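Local coordinates for lysine cyclodeaminase (Streptomyces pristinaespiralis, PDB 5YU3), which catalyses the NAD-dependent cyclodeamination of L-lysine to L-pipecolic acid with release of ammonia, and also recognises L-ornithine and L-2,4-diaminobutyric acid, at residues S46-G51 and P258-R263; G50-S55 and W62-H67; E264-Q269 and V298-G303. All coordinates share one frame; numbering follows the deposited sequence.

Interaction 1 (S46-G51 and P258-R263). With PRO (proline), chain G.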
loop_
_atom_site.group_PDB
_atom_site.type_symbol
_atom_site.label_atom_id
_atom_site.label_comp_id
_atom_site.label_asym_id
_atom_site.label_seq_id
_atom_site.Cartn_x
_atom_site.Cartn_y
_atom_site.Cartn_z
ATOM N N SER A 46 -12.243 7.861 3.079
ATOM C CA SER A 46 -11.136 6.922 3.154
ATOM C C SER A 46 -10.294 7.196 4.399
ATOM O O SER A 46 -10.205 8.337 4.863
ATOM C CB SER A 46 -10.277 7.033 1.897
ATOM O OG SER A 46 -11.123 7.108 0.756
ATOM N N PRO A 47 -9.667 6.172 4.969
ATOM C CA PRO A 47 -8.736 6.418 6.073
ATOM C C PRO A 47 -7.596 7.312 5.616
ATOM O O PRO A 47 -7.344 7.477 4.420
ATOM C CB PRO A 47 -8.241 5.020 6.444
ATOM C CG PRO A 47 -8.643 4.148 5.153
ATOM C CD PRO A 47 -9.728 4.696 4.669
ATOM N N LEU A 48 -6.910 7.912 6.587
ATOM C CA LEU A 48 -5.731 8.710 6.279
ATOM C C LEU A 48 -4.745 7.887 5.467
ATOM O O LEU A 48 -4.513 6.712 5.755
ATOM C CB LEU A 48 -5.045 9.186 7.562
ATOM C CG LEU A 48 -5.675 10.286 8.405
ATOM C CD1 LEU A 48 -4.796 10.554 9.630
ATOM C CD2 LEU A 48 -5.836 11.538 7.576
ATOM N N ARG A 49 -4.161 8.504 4.447
ATOM C CA ARG A 49 -3.120 7.802 3.721
ATOM C C ARG A 49 -1.829 7.778 4.539
ATOM O O ARG A 49 -1.703 8.432 5.581
ATOM C CB ARG A 49 -2.886 8.454 2.357
ATOM C CG ARG A 49 -2.440 9.897 2.429
ATOM C CD ARG A 49 -2.068 10.434 1.048
ATOM N NE ARG A 49 -1.875 11.884 1.061
ATOM C CZ ARG A 49 -2.587 12.742 0.335
ATOM N NH1 ARG A 49 -3.528 12.293 -0.478
ATOM N NH2 ARG A 49 -2.348 14.050 0.414
ATOM N N GLY A 50 -0.851 7.007 4.056
ATOM C CA GLY A 50 0.465 6.989 4.655
ATOM C C GLY A 50 1.530 7.136 3.583
ATOM O O GLY A 50 1.249 7.025 2.384
ATOM N N GLY A 51 2.757 7.391 4.025
ATOM C CA GLY A 51 3.813 7.586 3.046
ATOM C C GLY A 51 5.199 7.537 3.649
ATOM O O GLY A 51 5.380 7.533 4.872
ATOM N N PRO A 258 -11.059 16.462 6.016
ATOM C CA PRO A 258 -10.593 17.358 7.094
ATOM C C PRO A 258 -9.343 16.886 7.818
ATOM O O PRO A 258 -8.393 17.667 7.987
ATOM C CB PRO A 258 -11.808 17.423 8.014
ATOM C CG PRO A 258 -13.028 17.129 7.011
ATOM C CD PRO A 258 -12.559 16.308 6.097
ATOM N N GLU A 259 -9.311 15.624 8.252
ATOM C CA GLU A 259 -8.153 15.150 9.003
ATOM C C GLU A 259 -6.892 15.204 8.152
ATOM O O GLU A 259 -5.832 15.629 8.622
ATOM C CB GLU A 259 -8.394 13.732 9.522
ATOM C CG GLU A 259 -7.273 13.232 10.419
ATOM C CD GLU A 259 -7.596 11.918 11.123
ATOM O OE1 GLU A 259 -8.421 11.144 10.606
ATOM O OE2 GLU A 259 -7.011 11.662 12.200
ATOM N N GLN A 260 -6.990 14.791 6.889
ATOM C CA GLN A 260 -5.831 14.856 6.002
ATOM C C GLN A 260 -5.401 16.294 5.737
ATOM O O GLN A 260 -4.202 16.585 5.650
ATOM C CB GLN A 260 -6.171 14.175 4.686
ATOM C CG GLN A 260 -5.012 13.539 3.997
ATOM C CD GLN A 260 -5.493 12.458 3.078
ATOM O OE1 GLN A 260 -5.496 11.279 3.434
ATOM N NE2 GLN A 260 -5.952 12.853 1.894
ATOM N N ALA A 261 -6.372 17.193 5.560
ATOM C CA ALA A 261 -6.055 18.583 5.250
ATOM C C ALA A 261 -5.381 19.273 6.428
ATOM O O ALA A 261 -4.494 20.110 6.239
ATOM C CB ALA A 261 -7.327 19.329 4.852
ATOM N N LEU A 262 -5.784 18.930 7.655
ATOM C CA LEU A 262 -5.138 19.522 8.819
ATOM C C LEU A 262 -3.682 19.096 8.914
ATOM O O LEU A 262 -2.857 19.823 9.482
ATOM C CB LEU A 262 -5.904 19.137 10.087
ATOM C CG LEU A 262 -7.192 19.939 10.300
ATOM C CD1 LEU A 262 -8.103 19.254 11.305
ATOM C CD2 LEU A 262 -6.847 21.361 10.772
ATOM N N ARG A 263 -3.348 17.929 8.353
ATOM C CA ARG A 263 -1.991 17.396 8.377
ATOM C C ARG A 263 -1.160 17.829 7.175
ATOM O O ARG A 263 0.026 18.141 7.335
ATOM C CB ARG A 263 -2.030 15.861 8.447
ATOM C CG ARG A 263 -0.665 15.193 8.675
ATOM C CD ARG A 263 -0.796 13.678 8.829
ATOM N NE ARG A 263 -1.047 13.020 7.545
ATOM C CZ ARG A 263 -1.150 11.703 7.381
ATOM N NH1 ARG A 263 -1.032 10.888 8.426
ATOM N NH2 ARG A 263 -1.370 11.196 6.168
HETATM N N PRO G . -1.488 13.753 -3.287
HETATM C CA PRO G . -1.510 12.911 -4.598
HETATM C C PRO G . -2.797 12.042 -4.660
HETATM O O PRO G . -2.726 11.113 -5.485
HETATM C CB PRO G . -0.432 12.227 -4.523
HETATM C CG PRO G . 0.610 13.250 -3.832
HETATM C CD PRO G . -0.089 14.221 -3.337
HETATM O OXT PRO G . -3.859 12.268 -3.977
HETATM O O HOH W 1 -0.673 8.203 8.244
#

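Interaction 2 (G50-S55 and W62-H67). With PRO (proline), chain G.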
loop_
_atom_site.group_PDB
_atom_site.type_symbol
_atom_site.label_atom_id
_atom_site.label_comp_id
_atom_site.label_asym_id
_atom_site.label_seq_id
_atom_site.Cartn_x
_atom_site.Cartn_y
_atom_site.Cartn_z
ATOM N N GLY A 50 -0.851 7.007 4.056
ATOM C CA GLY A 50 0.465 6.989 4.655
ATOM C C GLY A 50 1.530 7.136 3.583
ATOM O O GLY A 50 1.249 7.025 2.384
ATOM N N GLY A 51 2.757 7.391 4.025
ATOM C CA GLY A 51 3.813 7.586 3.046
ATOM C C GLY A 51 5.199 7.537 3.649
ATOM O O GLY A 51 5.380 7.533 4.872
ATOM N N LEU A 52 6.178 7.498 2.748
ATOM C CA LEU A 52 7.601 7.485 3.069
ATOM C C LEU A 52 8.249 8.709 2.441
ATOM O O LEU A 52 8.217 8.862 1.216
ATOM C CB LEU A 52 8.276 6.217 2.528
ATOM C CG LEU A 52 7.844 4.856 3.078
ATOM C CD1 LEU A 52 8.120 3.747 2.071
ATOM C CD2 LEU A 52 8.565 4.576 4.377
ATOM N N GLU A 53 8.883 9.544 3.262
ATOM C CA GLU A 53 9.604 10.696 2.734
ATOM C C GLU A 53 10.912 10.272 2.077
ATOM O O GLU A 53 11.577 9.336 2.529
ATOM C CB GLU A 53 9.886 11.705 3.853
ATOM C CG GLU A 53 8.641 12.454 4.305
ATOM C CD GLU A 53 8.953 13.634 5.213
ATOM O OE1 GLU A 53 8.021 14.419 5.491
ATOM O OE2 GLU A 53 10.122 13.773 5.642
ATOM N N ARG A 54 11.273 10.956 0.990
ATOM C CA ARG A 54 12.512 10.705 0.262
ATOM C C ARG A 54 13.205 12.042 0.040
ATOM O O ARG A 54 12.580 12.993 -0.438
ATOM C CB ARG A 54 12.247 10.001 -1.091
ATOM C CG ARG A 54 11.611 8.599 -0.997
ATOM C CD ARG A 54 11.120 8.110 -2.376
ATOM N NE ARG A 54 10.099 9.011 -2.834
ATOM C CZ ARG A 54 9.926 9.443 -4.079
ATOM N NH1 ARG A 54 10.687 9.040 -5.096
ATOM N NH2 ARG A 54 8.959 10.310 -4.294
ATOM N N SER A 55 14.491 12.123 0.374
ATOM C CA SER A 55 15.160 13.421 0.337
ATOM C C SER A 55 15.922 13.689 -0.955
ATOM O O SER A 55 16.140 14.859 -1.289
ATOM C CB SER A 55 16.124 13.555 1.518
ATOM O OG SER A 55 17.220 12.675 1.356
ATOM N N TRP A 62 6.407 9.129 -1.180
ATOM C CA TRP A 62 5.765 8.021 -1.868
ATOM C C TRP A 62 4.698 7.475 -0.934
ATOM O O TRP A 62 4.991 7.166 0.227
ATOM C CB TRP A 62 6.795 6.946 -2.251
ATOM C CG TRP A 62 6.213 5.852 -3.066
ATOM C CD1 TRP A 62 6.075 5.824 -4.427
ATOM C CD2 TRP A 62 5.669 4.623 -2.578
ATOM N NE1 TRP A 62 5.473 4.644 -4.814
ATOM C CE2 TRP A 62 5.218 3.891 -3.698
ATOM C CE3 TRP A 62 5.523 4.068 -1.304
ATOM C CZ2 TRP A 62 4.632 2.628 -3.578
ATOM C CZ3 TRP A 62 4.938 2.813 -1.191
ATOM C CH2 TRP A 62 4.498 2.114 -2.316
ATOM N N GLU A 63 3.464 7.389 -1.419
ATOM C CA GLU A 63 2.321 7.176 -0.543
ATOM C C GLU A 63 1.474 5.993 -0.985
ATOM O O GLU A 63 1.448 5.609 -2.158
ATOM C CB GLU A 63 1.443 8.435 -0.470
ATOM C CG GLU A 63 2.175 9.623 0.136
ATOM C CD GLU A 63 1.380 10.915 0.061
ATOM O OE1 GLU A 63 0.929 11.285 -1.038
ATOM O OE2 GLU A 63 1.196 11.560 1.109
ATOM N N TRP A 64 0.750 5.441 -0.008
ATOM C CA TRP A 64 -0.249 4.408 -0.220
ATOM C C TRP A 64 -1.597 4.938 0.251
ATOM O O TRP A 64 -1.693 5.563 1.313
ATOM C CB TRP A 64 0.123 3.107 0.517
ATOM C CG TRP A 64 0.562 3.310 1.947
ATOM C CD1 TRP A 64 -0.238 3.303 3.057
ATOM C CD2 TRP A 64 1.893 3.555 2.415
ATOM N NE1 TRP A 64 0.514 3.525 4.187
ATOM C CE2 TRP A 64 1.826 3.672 3.823
ATOM C CE3 TRP A 64 3.141 3.676 1.785
ATOM C CZ2 TRP A 64 2.954 3.923 4.612
ATOM C CZ3 TRP A 64 4.269 3.913 2.583
ATOM C CH2 TRP A 64 4.159 4.035 3.975
ATOM N N MET A 65 -2.632 4.706 -0.556
ATOM C CA MET A 65 -3.961 5.279 -0.351
ATOM C C MET A 65 -5.013 4.189 -0.533
ATOM O O MET A 65 -5.455 3.914 -1.660
ATOM C CB MET A 65 -4.204 6.445 -1.314
ATOM C CG MET A 65 -3.099 7.488 -1.269
ATOM S SD MET A 65 -3.227 8.808 -2.495
ATOM C CE MET A 65 -4.900 9.405 -2.228
ATOM N N PRO A 66 -5.449 3.553 0.556
ATOM C CA PRO A 66 -6.495 2.532 0.468
ATOM C C PRO A 66 -7.904 3.078 0.629
ATOM O O PRO A 66 -8.152 4.060 1.334
ATOM C CB PRO A 66 -6.146 1.599 1.636
ATOM C CG PRO A 66 -5.471 2.636 2.664
ATOM C CD PRO A 66 -4.821 3.510 1.937
ATOM N N HIS A 67 -8.843 2.418 -0.049
ATOM C CA HIS A 67 -10.262 2.655 0.182
ATOM C C HIS A 67 -11.031 1.351 0.038
ATOM O O HIS A 67 -10.921 0.671 -0.988
ATOM C CB HIS A 67 -10.855 3.691 -0.777
ATOM C CG HIS A 67 -12.303 3.967 -0.508
ATOM N ND1 HIS A 67 -12.716 4.895 0.421
ATOM C CD2 HIS A 67 -13.429 3.401 -1.004
ATOM C CE1 HIS A 67 -14.035 4.904 0.475
ATOM N NE2 HIS A 67 -14.493 4.002 -0.376
HETATM N N PRO G . -1.488 13.753 -3.287
HETATM C CA PRO G . -1.510 12.911 -4.598
HETATM C C PRO G . -2.797 12.042 -4.660
HETATM O O PRO G . -2.726 11.113 -5.485
HETATM C CB PRO G . -0.432 12.227 -4.523
HETATM C CG PRO G . 0.610 13.250 -3.832
HETATM C CD PRO G . -0.089 14.221 -3.337
HETATM O OXT PRO G . -3.859 12.268 -3.977
#

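Interaction 3 (E264-Q269 and V298-G303). With NA (sodium ion), chain E; NAD (nicotinamide-adenine-dinucleotide), chain F; PRO (proline), chain G.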
loop_
_atom_site.group_PDB
_atom_site.type_symbol
_atom_site.label_atom_id
_atom_site.label_comp_id
_atom_site.label_asym_id
_atom_site.label_seq_id
_atom_site.Cartn_x
_atom_site.Cartn_y
_atom_site.Cartn_z
ATOM N N GLU A 264 -1.752 17.844 5.965
ATOM C CA GLU A 264 -0.991 18.021 4.730
ATOM C C GLU A 264 -1.530 19.085 3.785
ATOM O O GLU A 264 -0.900 19.334 2.749
ATOM C CB GLU A 264 -0.916 16.700 3.946
ATOM C CG GLU A 264 -0.117 15.607 4.617
ATOM C CD GLU A 264 -0.562 14.224 4.167
ATOM O OE1 GLU A 264 -0.900 14.058 2.971
ATOM O OE2 GLU A 264 -0.569 13.302 5.003
ATOM N N GLY A 265 -2.678 19.697 4.082
ATOM C CA GLY A 265 -3.255 20.720 3.237
ATOM C C GLY A 265 -2.970 22.123 3.752
ATOM O O GLY A 265 -2.167 22.334 4.662
ATOM N N GLU A 266 -3.657 23.104 3.145
ATOM C CA GLU A 266 -3.585 24.473 3.653
ATOM C C GLU A 266 -4.066 24.545 5.093
ATOM O O GLU A 266 -3.657 25.443 5.842
ATOM C CB GLU A 266 -4.424 25.422 2.795
ATOM C CG GLU A 266 -3.908 25.648 1.386
ATOM C CD GLU A 266 -2.485 26.153 1.379
ATOM O OE1 GLU A 266 -2.178 27.053 2.179
ATOM O OE2 GLU A 266 -1.660 25.634 0.598
ATOM N N CYS A 267 -4.939 23.617 5.498
ATOM C CA CYS A 267 -5.475 23.643 6.854
ATOM C C CYS A 267 -4.412 23.365 7.909
ATOM O O CYS A 267 -4.685 23.546 9.106
ATOM C CB CYS A 267 -6.637 22.648 6.962
ATOM S SG CYS A 267 -8.135 23.245 6.133
ATOM N N GLN A 268 -3.204 22.958 7.500
ATOM C CA GLN A 268 -2.076 22.969 8.426
ATOM C C GLN A 268 -1.928 24.314 9.109
ATOM O O GLN A 268 -1.444 24.381 10.243
ATOM C CB GLN A 268 -0.767 22.683 7.702
ATOM C CG GLN A 268 -0.594 21.291 7.225
ATOM C CD GLN A 268 0.643 21.202 6.387
ATOM O OE1 GLN A 268 1.747 21.048 6.913
ATOM N NE2 GLN A 268 0.478 21.351 5.072
ATOM N N GLN A 269 -2.305 25.394 8.424
ATOM C CA GLN A 269 -2.132 26.742 8.950
ATOM C C GLN A 269 -3.275 27.181 9.850
ATOM O O GLN A 269 -3.171 28.241 10.476
ATOM C CB GLN A 269 -2.006 27.759 7.805
ATOM C CG GLN A 269 -0.967 27.416 6.752
ATOM C CD GLN A 269 -0.641 28.602 5.866
ATOM O OE1 GLN A 269 -0.091 29.604 6.329
ATOM N NE2 GLN A 269 -0.981 28.499 4.581
ATOM N N VAL A 298 -11.970 28.924 -0.276
ATOM C CA VAL A 298 -10.827 28.071 -0.573
ATOM C C VAL A 298 -11.284 26.626 -0.467
ATOM O O VAL A 298 -11.873 26.236 0.546
ATOM C CB VAL A 298 -9.648 28.311 0.384
ATOM C CG1 VAL A 298 -8.576 27.232 0.178
ATOM C CG2 VAL A 298 -9.073 29.704 0.181
ATOM N N PHE A 299 -11.015 25.844 -1.510
ATOM C CA PHE A 299 -11.162 24.389 -1.474
ATOM C C PHE A 299 -9.770 23.834 -1.215
ATOM O O PHE A 299 -8.876 23.965 -2.060
ATOM C CB PHE A 299 -11.749 23.857 -2.785
ATOM C CG PHE A 299 -11.618 22.349 -2.969
ATOM C CD1 PHE A 299 -11.907 21.470 -1.931
ATOM C CD2 PHE A 299 -11.231 21.824 -4.199
ATOM C CE1 PHE A 299 -11.800 20.081 -2.101
ATOM C CE2 PHE A 299 -11.132 20.441 -4.393
ATOM C CZ PHE A 299 -11.412 19.560 -3.334
ATOM N N ASP A 300 -9.581 23.266 -0.025
ATOM C CA ASP A 300 -8.310 22.673 0.380
ATOM C C ASP A 300 -8.291 21.224 -0.090
ATOM O O ASP A 300 -8.895 20.350 0.536
ATOM C CB ASP A 300 -8.135 22.765 1.892
ATOM C CG ASP A 300 -6.722 22.447 2.332
ATOM O OD1 ASP A 300 -5.825 22.373 1.461
ATOM O OD2 ASP A 300 -6.495 22.301 3.558
ATOM N N SER A 301 -7.596 20.976 -1.203
ATOM C CA SER A 301 -7.580 19.680 -1.870
ATOM C C SER A 301 -6.298 18.944 -1.501
ATOM O O SER A 301 -5.192 19.481 -1.666
ATOM C CB SER A 301 -7.686 19.853 -3.389
ATOM O OG SER A 301 -7.701 18.597 -4.061
ATOM N N THR A 302 -6.447 17.726 -0.983
ATOM C CA THR A 302 -5.318 16.851 -0.716
ATOM C C THR A 302 -5.379 15.551 -1.495
ATOM O O THR A 302 -4.336 14.902 -1.653
ATOM C CB THR A 302 -5.223 16.515 0.784
ATOM O OG1 THR A 302 -6.398 15.795 1.189
ATOM C CG2 THR A 302 -5.098 17.800 1.601
ATOM N N GLY A 303 -6.557 15.177 -2.000
ATOM C CA GLY A 303 -6.752 13.918 -2.703
ATOM C C GLY A 303 -7.015 12.799 -1.717
ATOM O O GLY A 303 -6.356 12.724 -0.677
HETATM NA NA NA E . -3.983 21.610 -0.515
HETATM P PA NAD F . 4.597 19.208 -11.709
HETATM O O1A NAD F . 6.024 19.001 -11.312
HETATM O O2A NAD F . 4.101 18.690 -13.045
HETATM O O5B NAD F . 4.307 20.791 -11.726
HETATM C C5B NAD F . 4.582 21.581 -10.563
HETATM C C4B NAD F . 4.973 22.963 -11.066
HETATM O O4B NAD F . 5.090 23.853 -9.954
HETATM C C3B NAD F . 6.345 22.952 -11.747
HETATM O O3B NAD F . 6.224 23.412 -13.111
HETATM C C2B NAD F . 7.176 23.910 -10.910
HETATM O O2B NAD F . 8.093 24.696 -11.667
HETATM C C1B NAD F . 6.108 24.787 -10.295
HETATM N N9A NAD F . 6.484 25.534 -9.076
HETATM C C8A NAD F . 7.295 25.146 -8.065
HETATM N N7A NAD F . 7.362 26.127 -7.108
HETATM C C5A NAD F . 6.575 27.146 -7.526
HETATM C C6A NAD F . 6.184 28.480 -7.031
HETATM N N6A NAD F . 6.649 28.946 -5.848
HETATM N N1A NAD F . 5.326 29.203 -7.785
HETATM C C2A NAD F . 4.836 28.779 -8.966
HETATM N N3A NAD F . 5.160 27.584 -9.487
HETATM C C4A NAD F . 6.001 26.747 -8.820
HETATM O O3 NAD F . 3.679 18.584 -10.522
HETATM P PN NAD F . 2.093 18.374 -10.528
HETATM O O1N NAD F . 1.460 19.508 -11.300
HETATM O O2N NAD F . 1.815 16.937 -10.918
HETATM O O5D NAD F . 1.731 18.497 -8.962
HETATM C C5D NAD F . 1.714 19.777 -8.327
HETATM C C4D NAD F . 1.251 19.604 -6.880
HETATM O O4D NAD F . -0.045 19.008 -6.852
HETATM C C3D NAD F . 2.157 18.666 -6.101
HETATM O O3D NAD F . 2.264 19.149 -4.744
HETATM C C2D NAD F . 1.378 17.369 -6.081
HETATM O O2D NAD F . 1.773 16.490 -5.019
HETATM C C1D NAD F . -0.027 17.915 -5.931
HETATM N N1N NAD F . -1.096 16.981 -6.259
HETATM C C2N NAD F . -2.244 17.084 -5.576
HETATM C C3N NAD F . -3.306 16.228 -5.828
HETATM C C7N NAD F . -4.569 16.398 -5.051
HETATM O O7N NAD F . -5.424 15.536 -5.079
HETATM N N7N NAD F . -4.746 17.541 -4.366
HETATM C C4N NAD F . -3.197 15.266 -6.837
HETATM C C5N NAD F . -2.000 15.205 -7.548
HETATM C C6N NAD F . -0.956 16.083 -7.250
HETATM N N PRO G . -1.488 13.753 -3.287
HETATM C CA PRO G . -1.510 12.911 -4.598
HETATM C C PRO G . -2.797 12.042 -4.660
HETATM O O PRO G . -2.726 11.113 -5.485
HETATM C CB PRO G . -0.432 12.227 -4.523
HETATM C CG PRO G . 0.610 13.250 -3.832
HETATM C CD PRO G . -0.089 14.221 -3.337
HETATM O OXT PRO G . -3.859 12.268 -3.977
#

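Interaction 1 (S46-G51 and P258-R263)
The proline-binding pocket includes Arg49, which leads into strand 50-54, and Gln260 of helix 258-264 packs against this arginine to form the inner half of the contact. Both backbone and side chain of Arg49 are engaged. Its N donates to Gln260 OE1 at 3.2 Å, and the N-H...O angle of 166° marks a nearly straight bond. The other end of the same amide, NE2, lies over one face of the Arg49 guanidinium, 3.4 Å from NH1. The planes are 25° apart, so the groups stack; with a donor on each side, NH1 and NE2 do not hydrogen-bond to each other, and each finds an acceptor on Thr302, NH1 at its O and NE2 at its OG1. Over the opposite face sits the N of the bound proline, 3.9 Å from Arg49 CZ. CG of Arg49 stands between the backbone N and the carbonyl carbon (chi1 61°), and the chain runs extended from there, carrying the guanidinium past the amide to the ligand. Salt bridges to Glu63 and Glu264 further fix its rotation.

The outer half centres on Arg49 O. Arg263 NH2 donates to it at 2.8 Å, with the acceptor in the guanidinium plane. A water reinforces the link, donating to Arg49 O at 2.9 Å and accepting from Arg263 NH1 at 2.7 Å. Leu48 CD1 covers one face of the Arg263 guanidinium and also rests on Glu259 CD at 3.5 Å, the two side chains crossing at about a right angle. The other methyl, CD2, touches Gln260 N at 3.5 Å.

Strand 50-54 is an outermost strand, within this chain, of the mixed sheet; helix 258-264 follows strand 252-255 of the parallel, Rossmann-type sheet. The contact therefore joins the lead-in to that edge strand to a helix beside the parallel sheet.

Interaction 2 (G50-S55 and W62-H67)
Gly50 to Leu52 pair with Trp62 to Trp64 in a beta hairpin whose strand axes run antiparallel at 176°. Backbone hydrogen bonding sets the register. In the hydrogen-bonded pair of Gly50 and Trp64, Gly50 N reaches Trp64 O at 3.2 Å and Trp64 N reaches Gly50 O at 2.9 Å. Leu52 and Trp62 form a second such pair, with Leu52 N to Trp62 O at 2.8 Å and Trp62 N to Leu52 O at 3.0 Å. Gly51 and Glu63 make the non-hydrogen-bonded pair between them, their CA atoms just 3.9 Å apart, a closeness that fits the lack of a side chain on Gly51.

CH-pi contacts come next. CG of Trp64 lies between its backbone N and carbonyl carbon (chi1 47°), which lays the indole flat across the neighbouring strand. Gly50 CA sits over the five-membered ring, 3.9 Å from its centroid, and Gly51 CA over the six-membered ring, 3.9 Å from that centroid and 20° off the normal. A beta carbon on Gly50 would collide with Trp64 NE1, so this close approach of indole and backbone probably requires the glycine.

Apolar packing completes the contact: Leu52 CG meets the edge of the indole, 3.7 Å from Trp64 CZ3, and CE3 of Trp62 also lies at this edge, near the ring plane.

The two faces of the hairpin differ in chemistry. On the indole side, Trp64 meets Trp64 of the second subunit and Trp62 meets its Tyr101, while Arg54 NH1 bonds to Asp103 O of that subunit. Glu63 points to the other face, where its carboxylate pairs with Arg49 and, like Met65, borders the bound proline. The strand pair thus offers an aromatic, largely apolar surface to the dimer interface and a mixed one, carboxylate and thioether, to the ligand pocket.

Interaction 3 (E264-Q269 and V298-G303)
The carboxylate of Asp300, at the end of strand 297-300, is turned into two successive backbone N-H groups, those of Glu266 and Cys267. CG of Asp300 is anti to the backbone N (chi1 -167°), which extends the group toward the turn at 264-269. Glu266 N meets OD1 at 2.8 Å on its syn side, 25° out of the carboxylate plane. Cys267 N comes to OD2, also at 2.8 Å, from above that plane, 38° out of it. OD1 has a further task: it binds the sodium ion at 2.8 Å. Ser301 O is a second ligand of the ion at 2.7 Å, and Ala232 O and Gly234 O complete the protein ligands.

The Glu266 side chain crosses that of Asp300 obliquely, and its carboxylate leads away to the backbone N of Glu242 and of Leu243. Beside the pair, Thr302 CG2 packs on Gly265 CA at 3.8 Å. With an alanine at Asp300, the two amides would probably be left without their acceptors and the sodium ion without one ligand.

Beyond Asp300, Ser301 OG accepts from N7N of the NAD carboxamide at 3.2 Å. Asp300 and Ser301 thus place the metal site and a cofactor contact side by side where a parallel strand ends, the C-terminal edge at which Rossmann-type sheets bind dinucleotides.

Overall arrangement
Interaction 3 is fully buried, whereas interactions 1 and 2 are partly buried and reach the surface or the second subunit. Interactions 1 and 2 share Gly50 and Gly51 on strand 50-54, and interactions 1 and 3 follow one another along helix 258-264 and the turn after it. Their chemistry differs accordingly: backbone pairing and CH-pi contacts in the hairpin, side-chain to backbone bonds with a water in interaction 1, and a carboxylate shared by amides and a metal in interaction 3. Arg49 links all three, and each touches the bound proline. Centres of interactions 2 and 3 lie about 17 Å apart, with interaction 1 closer to both.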